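Side-chain contacts in transcriptional regulator, LacI family (Arthrobacter sp., PDB 4RKQ), which probably regulates transcription as a LacI-family repressor-like protein whose periplasmic-binding-protein-like part is expected to sense a sugar or related small ligand: residues 57-60 and 61-64; 120-123 and 124-128. All coordinates share one frame; numbering follows the deposited sequence. Where two conformers were deposited one is given.

Interaction 1: 57-60 and 61-64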
ATOM      1  N   GLY A  57     -11.104  -5.648  16.242  1.00 15.23           N
ATOM      2  CA  GLY A  57     -10.519  -5.381  17.526  1.00 17.13           C
ATOM      3  C   GLY A  57      -9.315  -6.221  17.885  1.00 28.52           C
ATOM      4  O   GLY A  57      -8.904  -6.235  19.036  1.00 17.73           O
ATOM      5  N   ARG A  58      -8.711  -6.900  16.909  1.00 17.43           N
ATOM      6  CA  ARG A  58      -7.554  -7.765  17.219  1.00 18.77           C
ATOM      7  C   ARG A  58      -6.301  -6.933  17.602  1.00 15.99           C
ATOM      8  O   ARG A  58      -6.155  -5.789  17.196  1.00 14.47           O
ATOM      9  CB  ARG A  58      -7.289  -8.727  16.074  1.00  9.19           C
ATOM     10  CG  ARG A  58      -8.353  -9.773  15.829  1.00 14.98           C
ATOM     11  CD  ARG A  58      -8.049 -10.653  14.624  1.00 16.45           C
ATOM     12  NE  ARG A  58      -6.889 -11.550  14.839  1.00 15.30           N
ATOM     13  CZ  ARG A  58      -5.831 -11.668  14.049  1.00 15.44           C
ATOM     14  NH1 ARG A  58      -5.738 -10.979  12.925  1.00 12.95           N
ATOM     15  NH2 ARG A  58      -4.891 -12.563  14.340  1.00 16.72           N
ATOM     16  N   SER A  59      -5.409  -7.518  18.404  1.00 16.50           N
ATOM     17  CA  SER A  59      -4.186  -6.856  18.854  1.00 17.88           C
ATOM     18  C   SER A  59      -2.950  -7.583  18.244  1.00 14.79           C
ATOM     19  O   SER A  59      -3.090  -8.684  17.689  1.00 12.51           O
ATOM     20  CB  SER A  59      -4.085  -6.956  20.377  1.00 17.84           C
ATOM     21  OG  SER A  59      -3.810  -8.313  20.779  1.00 16.98           O
ATOM     22  N   GLY A  60      -1.772  -6.999  18.414  1.00 14.42           N
ATOM     23  CA  GLY A  60      -0.534  -7.668  18.030  1.00 18.47           C
ATOM     24  C   GLY A  60      -0.346  -8.980  18.766  1.00 17.69           C
ATOM     25  O   GLY A  60       0.230  -9.901  18.217  1.00 14.77           O
ATOM     26  N   LEU A  61      -0.829  -9.110  20.018  1.00 13.15           N
ATOM     27  CA  LEU A  61      -0.763 -10.391  20.697  1.00 16.64           C
ATOM     28  C   LEU A  61      -1.628 -11.450  20.008  1.00 15.35           C
ATOM     29  O   LEU A  61      -1.194 -12.601  19.830  1.00 13.59           O
ATOM     30  CB  LEU A  61      -1.121 -10.247  22.194  1.00 14.00           C
ATOM     31  CG  LEU A  61      -1.035 -11.449  23.078  1.00 21.39           C
ATOM     32  CD1 LEU A  61       0.425 -11.903  23.073  1.00 23.91           C
ATOM     33  CD2 LEU A  61      -1.501 -11.120  24.492  1.00 27.51           C
ATOM     34  N   ASP A  62      -2.825 -11.091  19.591  1.00 17.58           N
ATOM     35  CA  ASP A  62      -3.660 -12.021  18.842  1.00 16.57           C
ATOM     36  C   ASP A  62      -2.950 -12.498  17.542  1.00 13.23           C
ATOM     37  O   ASP A  62      -3.073 -13.656  17.168  1.00 15.46           O
ATOM     38  CB  ASP A  62      -4.956 -11.377  18.422  1.00 18.24           C
ATOM     39  CG  ASP A  62      -5.860 -11.061  19.597  1.00 39.03           C
ATOM     40  OD1 ASP A  62      -6.015 -11.930  20.470  1.00 30.06           O
ATOM     41  OD2 ASP A  62      -6.425  -9.953  19.633  1.00 21.85           O
ATOM     42  N   ALA A  63      -2.240 -11.586  16.888  1.00 14.16           N
ATOM     43  CA  ALA A  63      -1.563 -11.909  15.660  1.00 12.74           C
ATOM     44  C   ALA A  63      -0.511 -12.958  15.948  1.00 15.41           C
ATOM     45  O   ALA A  63      -0.434 -13.961  15.263  1.00 15.31           O
ATOM     46  CB  ALA A  63      -0.949 -10.673  15.024  1.00 14.00           C
ATOM     47  N   VAL A  64       0.242 -12.764  17.012  1.00 13.27           N
ATOM     48  CA  VAL A  64       1.314 -13.700  17.374  1.00 14.65           C
ATOM     49  C   VAL A  64       0.747 -15.023  17.812  1.00 14.41           C
ATOM     50  O   VAL A  64       1.248 -16.049  17.407  1.00 14.62           O
ATOM     51  CB  VAL A  64       2.242 -13.129  18.444  1.00 15.45           C
ATOM     52  CG1 VAL A  64       3.160 -14.216  18.999  1.00 18.43           C
ATOM     53  CG2 VAL A  64       3.057 -11.985  17.861  1.00 15.41           C
TER

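Interaction 2: 120-123 and 124-128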
ATOM      1  N   VAL A 120      14.176  19.416  11.654  1.00 25.97           N
ATOM      2  CA  VAL A 120      14.111  20.783  12.158  1.00 30.19           C
ATOM      3  C   VAL A 120      15.215  21.666  11.533  1.00 26.42           C
ATOM      4  O   VAL A 120      14.955  22.794  11.154  1.00 31.69           O
ATOM      5  CB  VAL A 120      14.152  20.804  13.698  1.00 23.67           C
ATOM      6  CG1 VAL A 120      14.221  22.235  14.220  1.00 38.30           C
ATOM      7  CG2 VAL A 120      12.877  20.168  14.244  1.00 32.69           C
ATOM      8  N   ALA A 121      16.409  21.112  11.351  1.00 32.17           N
ATOM      9  CA  ALA A 121      17.513  21.846  10.736  1.00 31.14           C
ATOM     10  C   ALA A 121      17.170  22.332   9.360  1.00 46.25           C
ATOM     11  O   ALA A 121      17.584  23.425   8.969  1.00 24.13           O
ATOM     12  CB  ALA A 121      18.756  20.997  10.677  1.00 30.05           C
ATOM     13  N   GLN A 122      16.434  21.515   8.615  1.00 34.52           N
ATOM     14  CA  GLN A 122      16.065  21.887   7.267  1.00 26.45           C
ATOM     15  C   GLN A 122      15.169  23.089   7.300  1.00 27.56           C
ATOM     16  O   GLN A 122      15.319  24.007   6.488  1.00 28.76           O
ATOM     17  CB  GLN A 122      15.356  20.740   6.525  1.00 33.05           C
ATOM     18  CG  GLN A 122      14.730  21.167   5.201  1.00 33.19           C
ATOM     19  CD  GLN A 122      15.749  21.637   4.170  1.00 34.88           C
ATOM     20  OE1 GLN A 122      16.875  21.145   4.127  1.00 32.88           O
ATOM     21  NE2 GLN A 122      15.337  22.572   3.312  1.00 37.08           N
ATOM     22  N   LEU A 123      14.215  23.089   8.220  1.00 21.76           N
ATOM     23  CA  LEU A 123      13.280  24.220   8.313  1.00 22.72           C
ATOM     24  C   LEU A 123      14.005  25.494   8.798  1.00 33.23           C
ATOM     25  O   LEU A 123      13.774  26.593   8.280  1.00 30.47           O
ATOM     26  CB  LEU A 123      12.108  23.883   9.205  1.00 24.86           C
ATOM     27  CG  LEU A 123      11.225  22.749   8.656  1.00 32.93           C
ATOM     28  CD1 LEU A 123      10.023  22.528   9.552  1.00 36.24           C
ATOM     29  CD2 LEU A 123      10.747  23.030   7.245  1.00 29.42           C
ATOM     30  N   MET A 124      14.922  25.339   9.742  1.00 26.74           N
ATOM     31  CA  MET A 124      15.732  26.480  10.198  1.00 44.71           C
ATOM     32  C   MET A 124      16.577  27.061   9.077  1.00 49.40           C
ATOM     33  O   MET A 124      16.629  28.274   8.910  1.00 35.94           O
ATOM     34  CB  MET A 124      16.643  26.083  11.353  1.00 38.69           C
ATOM     35  CG  MET A 124      15.920  25.698  12.615  1.00 36.23           C
ATOM     36  SD  MET A 124      14.864  26.919  13.398  1.00 37.60           S
ATOM     37  CE  MET A 124      13.250  26.619  12.799  1.00 42.04           C
ATOM     38  N   ASP A 125      17.220  26.196   8.297  1.00 37.72           N
ATOM     39  CA  ASP A 125      18.041  26.639   7.174  1.00 48.88           C
ATOM     40  C   ASP A 125      17.247  27.481   6.203  1.00 42.80           C
ATOM     41  O   ASP A 125      17.769  28.438   5.664  1.00 39.78           O
ATOM     42  CB  ASP A 125      18.647  25.457   6.405  1.00 38.68           C
ATOM     43  CG  ASP A 125      19.648  24.661   7.237  1.00100.07           C
ATOM     44  OD1 ASP A 125      19.968  25.065   8.386  1.00 64.43           O
ATOM     45  OD2 ASP A 125      20.098  23.607   6.740  1.00 67.64           O
ATOM     46  N   SER A 126      15.984  27.127   5.986  1.00 30.74           N
ATOM     47  CA  SER A 126      15.126  27.873   5.070  0.50 26.63           C
ATOM     48  C   SER A 126      14.406  28.998   5.794  1.00 33.55           C
ATOM     49  O   SER A 126      13.490  29.622   5.243  1.00 31.07           O
ATOM     50  CB  SER A 126      14.117  26.933   4.419  0.50 32.06           C
ATOM     51  OG  SER A 126      14.805  25.861   3.815  0.50 26.46           O
ATOM     52  N   LYS A 127      14.810  29.232   7.052  1.00 24.26           N
ATOM     53  CA  LYS A 127      14.299  30.329   7.850  1.00 29.44           C
ATOM     54  C   LYS A 127      12.809  30.336   7.997  1.00 38.94           C
ATOM     55  O   LYS A 127      12.184  31.400   7.923  1.00 28.14           O
ATOM     56  CB  LYS A 127      14.775  31.685   7.237  1.00 33.92           C
ATOM     57  CG  LYS A 127      15.870  32.384   8.025  1.00 62.54           C
ATOM     58  CD  LYS A 127      17.253  32.021   7.530  1.00 88.17           C
ATOM     59  CE  LYS A 127      18.289  32.746   8.367  1.00 94.96           C
ATOM     60  NZ  LYS A 127      19.626  32.655   7.745  1.00 70.79           N
ATOM     61  N   ARG A 128      12.210  29.177   8.234  1.00 27.55           N
ATOM     62  CA  ARG A 128      10.765  29.179   8.513  1.00 25.31           C
ATOM     63  C   ARG A 128      10.594  29.724   9.893  1.00 30.86           C
ATOM     64  O   ARG A 128      11.337  29.357  10.787  1.00 26.93           O
ATOM     65  CB  ARG A 128      10.141  27.779   8.410  1.00 24.13           C
ATOM     66  CG  ARG A 128      10.463  27.065   7.120  1.00 29.56           C
ATOM     67  CD  ARG A 128       9.968  27.825   5.897  1.00 33.40           C
ATOM     68  NE  ARG A 128      10.368  27.142   4.668  1.00 27.52           N
ATOM     69  CZ  ARG A 128       9.866  27.405   3.465  1.00 24.12           C
ATOM     70  NH1 ARG A 128       8.894  28.305   3.318  1.00 30.01           N
ATOM     71  NH2 ARG A 128      10.299  26.710   2.414  1.00 36.88           N
TER

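Interaction 1: 57-60 and 61-64
Ser59 and Asp62 face each other across the first turn of helix 60-67, each side chain turned to the other's backbone. Ser59 OG receives the amide hydrogen of Asp62 N at 3.2 Å, and the N-H...O angle of 165° makes this a nearly straight bond. In return, Asp62 OD2 takes the hydrogen of Ser59 N at 2.9 Å; the donor comes from the anti side of the carboxylate, 22° out of its plane. The serine torsion explains its half of the exchange: with chi1 at 70°, OG sits between its own backbone N and carbonyl carbon and is directed at the start of the helix. The two reciprocal bonds define a capping box, with Ser59 as N-cap and Asp62 three residues on: OG stands in for the carbonyl that a preceding turn would offer Asp62 N, while the carboxylate holds the N-cap amide. The carboxylate lies at the N-terminal end of the helix, where its negative charge would be expected to interact well with the helix dipole.

Behind the box the regular backbone pattern takes over, Ala63 N bonding to Ser59 O at 3.1 Å and Val64 N to Gly60 O.

The Arg58 side chain slants across that of Asp62. Its chain bends at chi3, bringing Arg58 NH2 to 3.6 Å from Ala63 CA in an oblique approach. Although the guanidinium and carboxylate planes are turned only a little from each other, Arg58 NE remains 5.1 Å from Asp62 OD2, so the charged atoms do not touch; Arg58 NH1 instead makes a salt bridge to Asp51. Arg58 also packs on Thr42 of the second subunit, while Leu61 and Val64 lean on helix 82-89.

Interaction 2: 120-123 and 124-128
A Schellman motif closes helix 112-125, with Leu123 and Arg128 meeting across its outer bond. Arg128 N reaches back to Leu123 O at 3.0 Å with an almost linear N-H...O angle of 178°, while Lys127 N bonds to Met124 O at 2.8 Å. Lys127 is the C-prime residue, and its positive phi of 56° reverses the chain sufficiently for both amides to point back at the last turn. Ser126 N is held by Gln122 O at 3.2 Å and has a second, weak bond to Leu123 O.

The side chains follow this reversal. Arg128 CG approaches Leu123 CD2 to 4.0 Å, and the two chains cross at about a right angle, the methylene of the arginine resting against the leucine methyl. A bend at chi2 (-60°) then carries the rest of the arginine onward to Pro218 O and to a salt bridge with Glu287, which appears to come from the C-terminal expression tag. One turn earlier, Val120 and Met124 run side by side in the same direction, with Val120 CG1 4.2 Å from Met124 CG. In one of its two conformers the Ser126 hydroxyl bonds to Glu287 O.

Leu123 fits against residues of three strands, Ala222 and Ile224 of 222-225, Leu196 of 194-197 and Ile131 of 131-136. Met124 shares Ile131, Val120 touches Leu196, and Arg128 lies on Ala222, so the helix end packs against neighbouring strands of the sheet.

In the fold
From the N terminus, strand 47-52 leads into a loop that interaction 1 closes at the start of helix 60-67, a helix packed against helix 82-89. The chain then runs through strands 73-76, 94-97 and 106-110 before helix 112-125, whose far end is closed by interaction 2 ahead of strand 131-136. Both contacts are local and occur in series, neither nesting nor crossing: one starts a helix, the other finishes one. The centres of interactions 1 and 2 are about 41 Å apart, on opposite sides of the chain's centre. Interaction 1 borders the second subunit, whereas interaction 2 ties its helix end to the adjacent strands 222-225, 194-197 and 131-136.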